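Local coordinates for hypothetical protein TTHA1606 (Thermus thermophilus, PDB 2YYB) that is of unknown function but belongs to the GTP cyclohydrolase I type 2/NIF3 family and probably binds divalent metal ions, at residues 4-9 with 58-63; 48-53 with 80-85; 217-222 with 233-238. All coordinates share one frame; numbering follows the deposited sequence.

In the fold
Starting from the N terminus, interaction 1 sets helix 3-13 against strand 60-63 and closes a loop with 48 residues between its segments. Interaction 2 starts inside that loop, on helix 47-55, and ends beyond it on helix 77-88, so the two cross along the chain. Interaction 3 follows in series: near the C terminus, segments 217-222 and 233-238, with 10 residues between them, close a short loop. Interactions 1 and 3 reach the same five-stranded sheet, where strand 39-42 separates their two strands. Leu61 of strand 60-63 and Leu236, next after Phe235, pack on helix 47-55, whereas Ile62 packs on Leu221 of helix 216-229, which places these two helices on opposite faces of the sheet.

Interaction 1 (4-9 with 58-63); sequences DELVRY and VDFLIV
Leu6 meets Phe60 head-on, the two side chains approaching from opposite directions. Its CD1 methyl stands over the centre of the Phe60 ring, 3.3 Å from the ring centroid and only 3° off the ring normal, which meets the geometry of a CH-pi contact. The even spread of distances says the same: Leu6 CD1 is 3.6 Å from Phe60 CG at the near end of the ring. At the far end Leu6 CD1 is 3.7 Å from Phe60 CZ, so the methyl leans toward no one side of the ring. One branch of the leucine does this work across the contact, and the Leu6 side chain also touches Leu225 of helix 216-229 and Met1. The backbones remain well apart, with Leu6 CA and Phe60 CA 9.2 Å from each other, and side chains fill the interval. This is helix-on-sheet packing in an alpha/beta fold: helix 3-13 packs on strand 60-63, an inner strand of the five-stranded sheet, whose backbone is bonded to neighbours on both sides through Gly40 and Asn92. Phe60 spans the gap because its CG is anti to the backbone N (chi1 -161°), beside the carbonyl carbon, which carries the ring out toward the helix. Val7, one residue on, comes to the rim of the same ring. Its CG2 lies in the ring plane at the edge, 3.9 Å from Phe60 CE1, and the two side chains cross at about a right angle; no hydrogen bond joins the segments. Further along, Tyr9 turns to helix 216-229, where its OH is hydrogen-bonded to His224 NE2 and its side chain shares Leu225 with Leu6.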
loop_
_atom_site.group_PDB
_atom_site.type_symbol
_atom_site.label_atom_id
_atom_site.label_comp_id
_atom_site.label_asym_id
_atom_site.label_seq_id
_atom_site.Cartn_x
_atom_site.Cartn_y
_atom_site.Cartn_z
ATOM N N ASP A 4 -21.603 -10.099 -29.792
ATOM C CA ASP A 4 -20.888 -8.876 -29.498
ATOM C C ASP A 4 -21.819 -7.690 -29.219
ATOM O O ASP A 4 -21.459 -6.786 -28.465
ATOM C CB ASP A 4 -19.904 -8.593 -30.636
ATOM C CG ASP A 4 -18.816 -9.661 -30.732
ATOM O OD1 ASP A 4 -18.345 -9.959 -31.850
ATOM O OD2 ASP A 4 -18.430 -10.205 -29.674
ATOM N N GLU A 5 -23.013 -7.690 -29.808
ATOM C CA GLU A 5 -23.955 -6.604 -29.550
ATOM C C GLU A 5 -24.612 -6.847 -28.201
ATOM O O GLU A 5 -24.863 -5.911 -27.441
ATOM C CB GLU A 5 -25.039 -6.544 -30.618
ATOM C CG GLU A 5 -24.514 -6.377 -32.008
ATOM C CD GLU A 5 -25.630 -6.375 -33.027
ATOM O OE1 GLU A 5 -26.689 -6.999 -32.745
ATOM O OE2 GLU A 5 -25.444 -5.765 -34.110
ATOM N N LEU A 6 -24.903 -8.114 -27.922
ATOM C CA LEU A 6 -25.503 -8.488 -26.654
ATOM C C LEU A 6 -24.536 -8.072 -25.533
ATOM O O LEU A 6 -24.953 -7.492 -24.535
ATOM C CB LEU A 6 -25.748 -10.000 -26.590
ATOM C CG LEU A 6 -27.056 -10.498 -25.949
ATOM C CD1 LEU A 6 -26.822 -11.860 -25.264
ATOM C CD2 LEU A 6 -27.571 -9.476 -24.945
ATOM N N VAL A 7 -23.246 -8.349 -25.698
ATOM C CA VAL A 7 -22.292 -7.975 -24.669
ATOM C C VAL A 7 -22.214 -6.445 -24.524
ATOM O O VAL A 7 -22.168 -5.923 -23.405
ATOM C CB VAL A 7 -20.887 -8.561 -24.956
ATOM C CG1 VAL A 7 -19.891 -8.036 -23.950
ATOM C CG2 VAL A 7 -20.931 -10.081 -24.877
ATOM N N ARG A 8 -22.220 -5.733 -25.648
ATOM C CA ARG A 8 -22.166 -4.276 -25.635
ATOM C C ARG A 8 -23.390 -3.713 -24.918
ATOM O O ARG A 8 -23.268 -2.853 -24.038
ATOM C CB ARG A 8 -22.132 -3.739 -27.063
ATOM C CG ARG A 8 -20.990 -2.791 -27.373
ATOM C CD ARG A 8 -20.346 -3.183 -28.688
ATOM N NE ARG A 8 -21.350 -3.564 -29.680
ATOM C CZ ARG A 8 -21.095 -4.302 -30.759
ATOM N NH1 ARG A 8 -19.860 -4.739 -30.987
ATOM N NH2 ARG A 8 -22.077 -4.623 -31.601
ATOM N N TYR A 9 -24.569 -4.206 -25.289
ATOM C CA TYR A 9 -25.794 -3.745 -24.660
ATOM C C TYR A 9 -25.730 -3.964 -23.155
ATOM O O TYR A 9 -25.909 -3.021 -22.382
ATOM C CB TYR A 9 -27.004 -4.484 -25.210
ATOM C CG TYR A 9 -28.295 -4.106 -24.509
ATOM C CD1 TYR A 9 -28.897 -2.852 -24.725
ATOM C CD2 TYR A 9 -28.933 -5.003 -23.645
ATOM C CE1 TYR A 9 -30.114 -2.507 -24.101
ATOM C CE2 TYR A 9 -30.140 -4.665 -23.020
ATOM C CZ TYR A 9 -30.723 -3.419 -23.255
ATOM O OH TYR A 9 -31.919 -3.103 -22.653
ATOM N N VAL A 58 -27.965 -23.837 -23.979
ATOM C CA VAL A 58 -27.844 -22.411 -23.723
ATOM C C VAL A 58 -26.653 -21.888 -24.514
ATOM O O VAL A 58 -25.626 -22.561 -24.593
ATOM C CB VAL A 58 -27.612 -22.124 -22.218
ATOM C CG1 VAL A 58 -27.344 -20.641 -22.002
ATOM C CG2 VAL A 58 -28.819 -22.529 -21.430
ATOM N N ASP A 59 -26.783 -20.700 -25.102
ATOM C CA ASP A 59 -25.671 -20.109 -25.870
ATOM C C ASP A 59 -25.007 -18.977 -25.096
ATOM O O ASP A 59 -23.823 -18.700 -25.258
ATOM C CB ASP A 59 -26.157 -19.512 -27.206
ATOM C CG ASP A 59 -26.712 -20.550 -28.134
ATOM O OD1 ASP A 59 -26.056 -21.605 -28.287
ATOM O OD2 ASP A 59 -27.791 -20.315 -28.716
ATOM N N PHE A 60 -25.798 -18.312 -24.269
ATOM C CA PHE A 60 -25.328 -17.171 -23.517
ATOM C C PHE A 60 -25.771 -17.324 -22.072
ATOM O O PHE A 60 -26.926 -17.049 -21.738
ATOM C CB PHE A 60 -25.938 -15.910 -24.122
ATOM C CG PHE A 60 -25.224 -14.655 -23.760
ATOM C CD1 PHE A 60 -24.197 -14.171 -24.562
ATOM C CD2 PHE A 60 -25.583 -13.944 -22.617
ATOM C CE1 PHE A 60 -23.531 -12.978 -24.221
ATOM C CE2 PHE A 60 -24.926 -12.765 -22.278
ATOM C CZ PHE A 60 -23.900 -12.279 -23.076
ATOM N N LEU A 61 -24.846 -17.779 -21.233
ATOM C CA LEU A 61 -25.086 -17.999 -19.801
ATOM C C LEU A 61 -24.726 -16.763 -18.984
ATOM O O LEU A 61 -23.596 -16.248 -19.059
ATOM C CB LEU A 61 -24.256 -19.189 -19.309
ATOM C CG LEU A 61 -24.428 -19.572 -17.853
ATOM C CD1 LEU A 61 -25.911 -19.663 -17.529
ATOM C CD2 LEU A 61 -23.742 -20.882 -17.573
ATOM N N ILE A 62 -25.704 -16.280 -18.225
ATOM C CA ILE A 62 -25.524 -15.114 -17.375
ATOM C C ILE A 62 -25.504 -15.562 -15.912
ATOM O O ILE A 62 -26.427 -16.244 -15.457
ATOM C CB ILE A 62 -26.685 -14.133 -17.570
ATOM C CG1 ILE A 62 -26.711 -13.664 -19.032
ATOM C CG2 ILE A 62 -26.574 -12.978 -16.550
ATOM C CD1 ILE A 62 -27.860 -12.757 -19.388
ATOM N N VAL A 63 -24.461 -15.195 -15.176
ATOM C CA VAL A 63 -24.383 -15.570 -13.764
ATOM C C VAL A 63 -24.031 -14.360 -12.895
ATOM O O VAL A 63 -23.387 -13.411 -13.365
ATOM C CB VAL A 63 -23.335 -16.688 -13.533
ATOM C CG1 VAL A 63 -23.729 -17.937 -14.324
ATOM C CG2 VAL A 63 -21.936 -16.188 -13.927
#

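Interaction 2 (48-53 with 80-85); sequences AIFRKA and KRRLET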
loop_
_atom_site.group_PDB
_atom_site.type_symbol
_atom_site.label_atom_id
_atom_site.label_comp_id
_atom_site.label_asym_id
_atom_site.label_seq_id
_atom_site.Cartn_x
_atom_site.Cartn_y
_atom_site.Cartn_z
ATOM N N ALA A 48 -21.622 -28.045 -12.446
ATOM C CA ALA A 48 -23.002 -28.512 -12.508
ATOM C C ALA A 48 -23.862 -27.578 -13.357
ATOM O O ALA A 48 -24.483 -28.019 -14.321
ATOM C CB ALA A 48 -23.577 -28.651 -11.108
ATOM N N ILE A 49 -23.896 -26.299 -13.002
ATOM C CA ILE A 49 -24.654 -25.323 -13.772
ATOM C C ILE A 49 -24.268 -25.358 -15.251
ATOM O O ILE A 49 -25.136 -25.255 -16.125
ATOM C CB ILE A 49 -24.418 -23.877 -13.259
ATOM C CG1 ILE A 49 -25.181 -23.658 -11.954
ATOM C CG2 ILE A 49 -24.869 -22.863 -14.296
ATOM C CD1 ILE A 49 -26.650 -24.081 -12.047
ATOM N N PHE A 50 -22.971 -25.485 -15.532
ATOM C CA PHE A 50 -22.490 -25.519 -16.903
ATOM C C PHE A 50 -22.983 -26.732 -17.694
ATOM O O PHE A 50 -23.300 -26.598 -18.877
ATOM C CB PHE A 50 -20.966 -25.468 -16.920
ATOM C CG PHE A 50 -20.401 -24.146 -16.479
ATOM C CD1 PHE A 50 -21.244 -23.068 -16.215
ATOM C CD2 PHE A 50 -19.028 -23.974 -16.354
ATOM C CE1 PHE A 50 -20.734 -21.845 -15.838
ATOM C CE2 PHE A 50 -18.503 -22.753 -15.978
ATOM C CZ PHE A 50 -19.356 -21.676 -15.717
ATOM N N ARG A 51 -23.036 -27.901 -17.048
ATOM C CA ARG A 51 -23.528 -29.120 -17.686
ATOM C C ARG A 51 -25.013 -28.940 -18.033
ATOM O O ARG A 51 -25.462 -29.372 -19.099
ATOM C CB ARG A 51 -23.367 -30.338 -16.761
ATOM C CG ARG A 51 -21.959 -30.919 -16.698
ATOM C CD ARG A 51 -21.611 -31.676 -17.975
ATOM N NE ARG A 51 -20.191 -31.588 -18.317
ATOM C CZ ARG A 51 -19.672 -32.023 -19.465
ATOM N NH1 ARG A 51 -20.460 -32.587 -20.378
ATOM N NH2 ARG A 51 -18.375 -31.876 -19.718
ATOM N N LYS A 52 -25.763 -28.306 -17.128
ATOM C CA LYS A 52 -27.181 -28.048 -17.359
ATOM C C LYS A 52 -27.356 -27.083 -18.524
ATOM O O LYS A 52 -28.270 -27.244 -19.329
ATOM C CB LYS A 52 -27.863 -27.438 -16.127
ATOM C CG LYS A 52 -28.050 -28.359 -14.942
ATOM C CD LYS A 52 -29.222 -27.847 -14.115
ATOM C CE LYS A 52 -29.365 -28.553 -12.776
ATOM N NZ LYS A 52 -28.279 -28.133 -11.836
ATOM N N ALA A 53 -26.493 -26.075 -18.611
ATOM C CA ALA A 53 -26.585 -25.119 -19.713
ATOM C C ALA A 53 -26.330 -25.868 -21.017
ATOM O O ALA A 53 -26.937 -25.577 -22.045
ATOM C CB ALA A 53 -25.573 -24.004 -19.542
ATOM N N LYS A 80 -10.240 -26.528 -15.194
ATOM C CA LYS A 80 -10.134 -26.971 -16.549
ATOM C C LYS A 80 -11.436 -27.593 -16.999
ATOM O O LYS A 80 -11.923 -27.274 -18.091
ATOM C CB LYS A 80 -9.033 -27.990 -16.709
ATOM C CG LYS A 80 -8.779 -28.274 -18.156
ATOM C CD LYS A 80 -8.298 -29.662 -18.347
ATOM C CE LYS A 80 -8.099 -29.973 -19.806
ATOM N NZ LYS A 80 -7.883 -31.417 -19.889
ATOM N N ARG A 81 -12.004 -28.474 -16.175
ATOM C CA ARG A 81 -13.258 -29.137 -16.545
ATOM C C ARG A 81 -14.366 -28.144 -16.845
ATOM O O ARG A 81 -15.152 -28.352 -17.779
ATOM C CB ARG A 81 -13.714 -30.130 -15.468
ATOM C CG ARG A 81 -12.839 -31.392 -15.403
ATOM C CD ARG A 81 -13.461 -32.489 -14.568
ATOM N NE ARG A 81 -13.622 -32.069 -13.185
ATOM C CZ ARG A 81 -12.627 -32.000 -12.309
ATOM N NH1 ARG A 81 -11.388 -32.337 -12.674
ATOM N NH2 ARG A 81 -12.863 -31.571 -11.071
ATOM N N ARG A 82 -14.416 -27.052 -16.086
ATOM C CA ARG A 82 -15.440 -26.046 -16.318
ATOM C C ARG A 82 -15.337 -25.464 -17.734
ATOM O O ARG A 82 -16.348 -25.352 -18.459
ATOM C CB ARG A 82 -15.333 -24.928 -15.283
ATOM C CG ARG A 82 -15.814 -25.307 -13.905
ATOM C CD ARG A 82 -15.422 -24.239 -12.925
ATOM N NE ARG A 82 -15.995 -24.485 -11.608
ATOM C CZ ARG A 82 -16.018 -23.591 -10.619
ATOM N NH1 ARG A 82 -15.499 -22.389 -10.800
ATOM N NH2 ARG A 82 -16.561 -23.906 -9.450
ATOM N N LEU A 83 -14.114 -25.100 -18.118
ATOM C CA LEU A 83 -13.868 -24.537 -19.431
ATOM C C LEU A 83 -14.138 -25.529 -20.564
ATOM O O LEU A 83 -14.637 -25.144 -21.620
ATOM C CB LEU A 83 -12.430 -24.025 -19.522
ATOM C CG LEU A 83 -12.080 -22.929 -18.535
ATOM C CD1 LEU A 83 -10.685 -22.425 -18.840
ATOM C CD2 LEU A 83 -13.101 -21.801 -18.639
ATOM N N GLU A 84 -13.803 -26.798 -20.359
ATOM C CA GLU A 84 -14.048 -27.799 -21.390
ATOM C C GLU A 84 -15.539 -27.831 -21.709
ATOM O O GLU A 84 -15.929 -27.929 -22.875
ATOM C CB GLU A 84 -13.577 -29.189 -20.930
ATOM C CG GLU A 84 -12.080 -29.335 -20.890
ATOM C CD GLU A 84 -11.619 -30.702 -20.419
ATOM O OE1 GLU A 84 -11.958 -31.091 -19.271
ATOM O OE2 GLU A 84 -10.909 -31.391 -21.195
ATOM N N THR A 85 -16.357 -27.750 -20.662
ATOM C CA THR A 85 -17.807 -27.757 -20.777
ATOM C C THR A 85 -18.298 -26.518 -21.520
ATOM O O THR A 85 -19.071 -26.617 -22.468
ATOM C CB THR A 85 -18.435 -27.797 -19.393
ATOM O OG1 THR A 85 -17.932 -28.932 -18.699
ATOM C CG2 THR A 85 -19.929 -27.901 -19.466
#
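Arg82 touches Phe50 with the base of its side chain and its carbonyl, not with its charge. Phe50 CE2 lies 3.9 Å from Arg82 CB, and Phe50 CD2 is 3.7 Å from Arg82 O, which approaches the ring obliquely. The planes of ring and guanidinium are turned 69° apart. The arginine chain runs extended from CG to NE and leads its charge away to a salt bridge with Glu200 of the third subunit. Leu83, next in sequence, faces Leu83 of the second subunit. Thr85 completes the contact with both its branches. With CG2 anti to the backbone N (chi1 -56° for OG1), that methyl reaches Phe50 CB at 3.7 Å and also sits above the rim of one face of the Arg51 guanidinium. Thr85 OG1 is hydrogen-bonded to Glu47 OE1 and has Arg51 NH2 3.1 Å away. Helices 47-55 and 77-88 run nearly parallel here, their segment axes 13° apart and 9.4 Å at closest approach, as expected for the neighbouring helices of consecutive beta-alpha-beta units built on strands 39-42, 60-63 and 92-95. The chemistry is therefore mixed: the Phe50 ring and the Thr85 methyl give an apolar part, polar atoms of Arg51 and Thr85 lie beside it, and the charge of Arg82 is directed to a subunit interface.

Interaction 3 (217-222 with 233-238); sequences GVKALA and WVFLDH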
loop_
_atom_site.group_PDB
_atom_site.type_symbol
_atom_site.label_atom_id
_atom_site.label_comp_id
_atom_site.label_asym_id
_atom_site.label_seq_id
_atom_site.Cartn_x
_atom_site.Cartn_y
_atom_site.Cartn_z
ATOM N N GLY A 217 -31.966 -11.262 -9.655
ATOM C CA GLY A 217 -31.362 -10.454 -10.698
ATOM C C GLY A 217 -31.273 -11.167 -12.048
ATOM O O GLY A 217 -31.864 -10.713 -13.050
ATOM N N VAL A 218 -30.531 -12.276 -12.068
ATOM C CA VAL A 218 -30.350 -13.054 -13.285
ATOM C C VAL A 218 -31.695 -13.271 -13.954
ATOM O O VAL A 218 -31.828 -13.015 -15.142
ATOM C CB VAL A 218 -29.636 -14.447 -13.034
ATOM C CG1 VAL A 218 -28.191 -14.227 -12.716
ATOM C CG2 VAL A 218 -30.293 -15.208 -11.922
ATOM N N LYS A 219 -32.701 -13.702 -13.196
ATOM C CA LYS A 219 -34.016 -13.912 -13.803
ATOM C C LYS A 219 -34.543 -12.638 -14.455
ATOM O O LYS A 219 -34.908 -12.647 -15.630
ATOM C CB LYS A 219 -35.031 -14.436 -12.783
ATOM C CG LYS A 219 -34.825 -15.897 -12.395
ATOM C CD LYS A 219 -35.922 -16.383 -11.450
ATOM C CE LYS A 219 -35.718 -17.834 -11.042
ATOM N NZ LYS A 219 -36.768 -18.263 -10.069
ATOM N N ALA A 220 -34.575 -11.538 -13.713
ATOM C CA ALA A 220 -35.073 -10.301 -14.296
ATOM C C ALA A 220 -34.275 -10.008 -15.569
ATOM O O ALA A 220 -34.856 -9.874 -16.645
ATOM C CB ALA A 220 -34.962 -9.138 -13.290
ATOM N N LEU A 221 -32.950 -9.943 -15.453
ATOM C CA LEU A 221 -32.088 -9.671 -16.607
ATOM C C LEU A 221 -32.469 -10.501 -17.838
ATOM O O LEU A 221 -32.644 -9.956 -18.919
ATOM C CB LEU A 221 -30.623 -9.951 -16.263
ATOM C CG LEU A 221 -29.537 -8.936 -16.640
ATOM C CD1 LEU A 221 -28.184 -9.652 -16.662
ATOM C CD2 LEU A 221 -29.820 -8.305 -17.989
ATOM N N ALA A 222 -32.589 -11.816 -17.684
ATOM C CA ALA A 222 -32.935 -12.670 -18.818
ATOM C C ALA A 222 -34.290 -12.298 -19.406
ATOM O O ALA A 222 -34.439 -12.265 -20.620
ATOM C CB ALA A 222 -32.926 -14.138 -18.408
ATOM N N TRP A 233 -35.272 -17.806 -22.887
ATOM C CA TRP A 233 -34.330 -18.109 -21.822
ATOM C C TRP A 233 -34.827 -19.192 -20.886
ATOM O O TRP A 233 -36.010 -19.510 -20.862
ATOM C CB TRP A 233 -33.976 -16.844 -21.023
ATOM C CG TRP A 233 -35.105 -16.251 -20.223
ATOM C CD1 TRP A 233 -36.117 -15.474 -20.694
ATOM C CD2 TRP A 233 -35.341 -16.405 -18.809
ATOM N NE1 TRP A 233 -36.970 -15.131 -19.668
ATOM C CE2 TRP A 233 -36.520 -15.691 -18.501
ATOM C CE3 TRP A 233 -34.669 -17.076 -17.776
ATOM C CZ2 TRP A 233 -37.050 -15.629 -17.201
ATOM C CZ3 TRP A 233 -35.199 -17.012 -16.472
ATOM C CH2 TRP A 233 -36.378 -16.293 -16.203
ATOM N N VAL A 234 -33.897 -19.770 -20.138
ATOM C CA VAL A 234 -34.206 -20.812 -19.174
ATOM C C VAL A 234 -33.428 -20.535 -17.885
ATOM O O VAL A 234 -32.339 -19.975 -17.928
ATOM C CB VAL A 234 -33.805 -22.189 -19.715
ATOM C CG1 VAL A 234 -32.335 -22.194 -20.082
ATOM C CG2 VAL A 234 -34.086 -23.248 -18.676
ATOM N N PHE A 235 -33.995 -20.899 -16.738
ATOM C CA PHE A 235 -33.302 -20.691 -15.471
ATOM C C PHE A 235 -32.673 -22.011 -15.050
ATOM O O PHE A 235 -33.345 -23.037 -14.979
ATOM C CB PHE A 235 -34.255 -20.205 -14.372
ATOM C CG PHE A 235 -33.600 -20.081 -13.010
ATOM C CD1 PHE A 235 -32.664 -19.085 -12.754
ATOM C CD2 PHE A 235 -33.915 -20.971 -11.984
ATOM C CE1 PHE A 235 -32.054 -18.977 -11.491
ATOM C CE2 PHE A 235 -33.308 -20.872 -10.723
ATOM C CZ PHE A 235 -32.381 -19.877 -10.477
ATOM N N LEU A 236 -31.369 -21.962 -14.792
ATOM C CA LEU A 236 -30.602 -23.131 -14.375
ATOM C C LEU A 236 -30.508 -23.080 -12.857
ATOM O O LEU A 236 -29.835 -22.221 -12.302
ATOM C CB LEU A 236 -29.220 -23.099 -15.040
ATOM C CG LEU A 236 -29.321 -23.048 -16.572
ATOM C CD1 LEU A 236 -27.963 -23.010 -17.184
ATOM C CD2 LEU A 236 -30.078 -24.251 -17.085
ATOM N N ASP A 237 -31.195 -24.013 -12.204
ATOM C CA ASP A 237 -31.292 -24.085 -10.746
ATOM C C ASP A 237 -30.281 -24.996 -10.042
ATOM O O ASP A 237 -30.169 -26.174 -10.365
ATOM C CB ASP A 237 -32.706 -24.530 -10.392
ATOM C CG ASP A 237 -33.076 -24.227 -8.969
ATOM O OD1 ASP A 237 -34.085 -24.783 -8.491
ATOM O OD2 ASP A 237 -32.373 -23.425 -8.332
ATOM N N HIS A 238 -29.558 -24.439 -9.069
ATOM C CA HIS A 238 -28.559 -25.185 -8.292
ATOM C C HIS A 238 -28.600 -24.724 -6.829
ATOM O O HIS A 238 -27.678 -24.094 -6.325
ATOM C CB HIS A 238 -27.140 -24.978 -8.885
ATOM C CG HIS A 238 -26.522 -23.631 -8.582
ATOM N ND1 HIS A 238 -25.805 -23.381 -7.427
ATOM C CD2 HIS A 238 -26.515 -22.463 -9.283
ATOM C CE1 HIS A 238 -25.385 -22.129 -7.430
ATOM N NE2 HIS A 238 -25.799 -21.548 -8.543
#
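A helix laid over the strand that is outermost in this chain's five-stranded sheet makes this contact, in which two aromatic rings of strand 233-235 receive Lys219 and Ala222 of helix 216-229. The segment axes run antiparallel at 169° and come within 9.3 Å. Ala222 CB lies over one face of the Trp233 indole, 3.7 Å from the centroid of the five-membered ring and 28° off its normal, a CH-pi contact. The indole gets there with CG between the backbone N and the carbonyl carbon (chi1 67°), and Lys219 O stands over the same face, 4.0 Å from Trp233 CH2. With Trp233 cut back to an alanine, the Ala222 methyl is likely to lose the indole face it packs on, leaving a gap between helix and strand. Next along the strand, Phe235 takes the extended Lys219 chain over its ring. Lys219 CE is 3.5 Å from the Phe235 ring centroid, nearly over the centre, while Val218 CG2 meets the edge of the ring, near its plane, 4.2 Å from Phe235 CE1; Val218 also lies close to His64, a predicted metal ligand. Lys219 NZ, 4.5 Å from the Phe235 centroid and still over the face, adds a cation-pi interaction, so the ring is likely to serve the lysine both as an apolar surface for CE and as a partner for its charge.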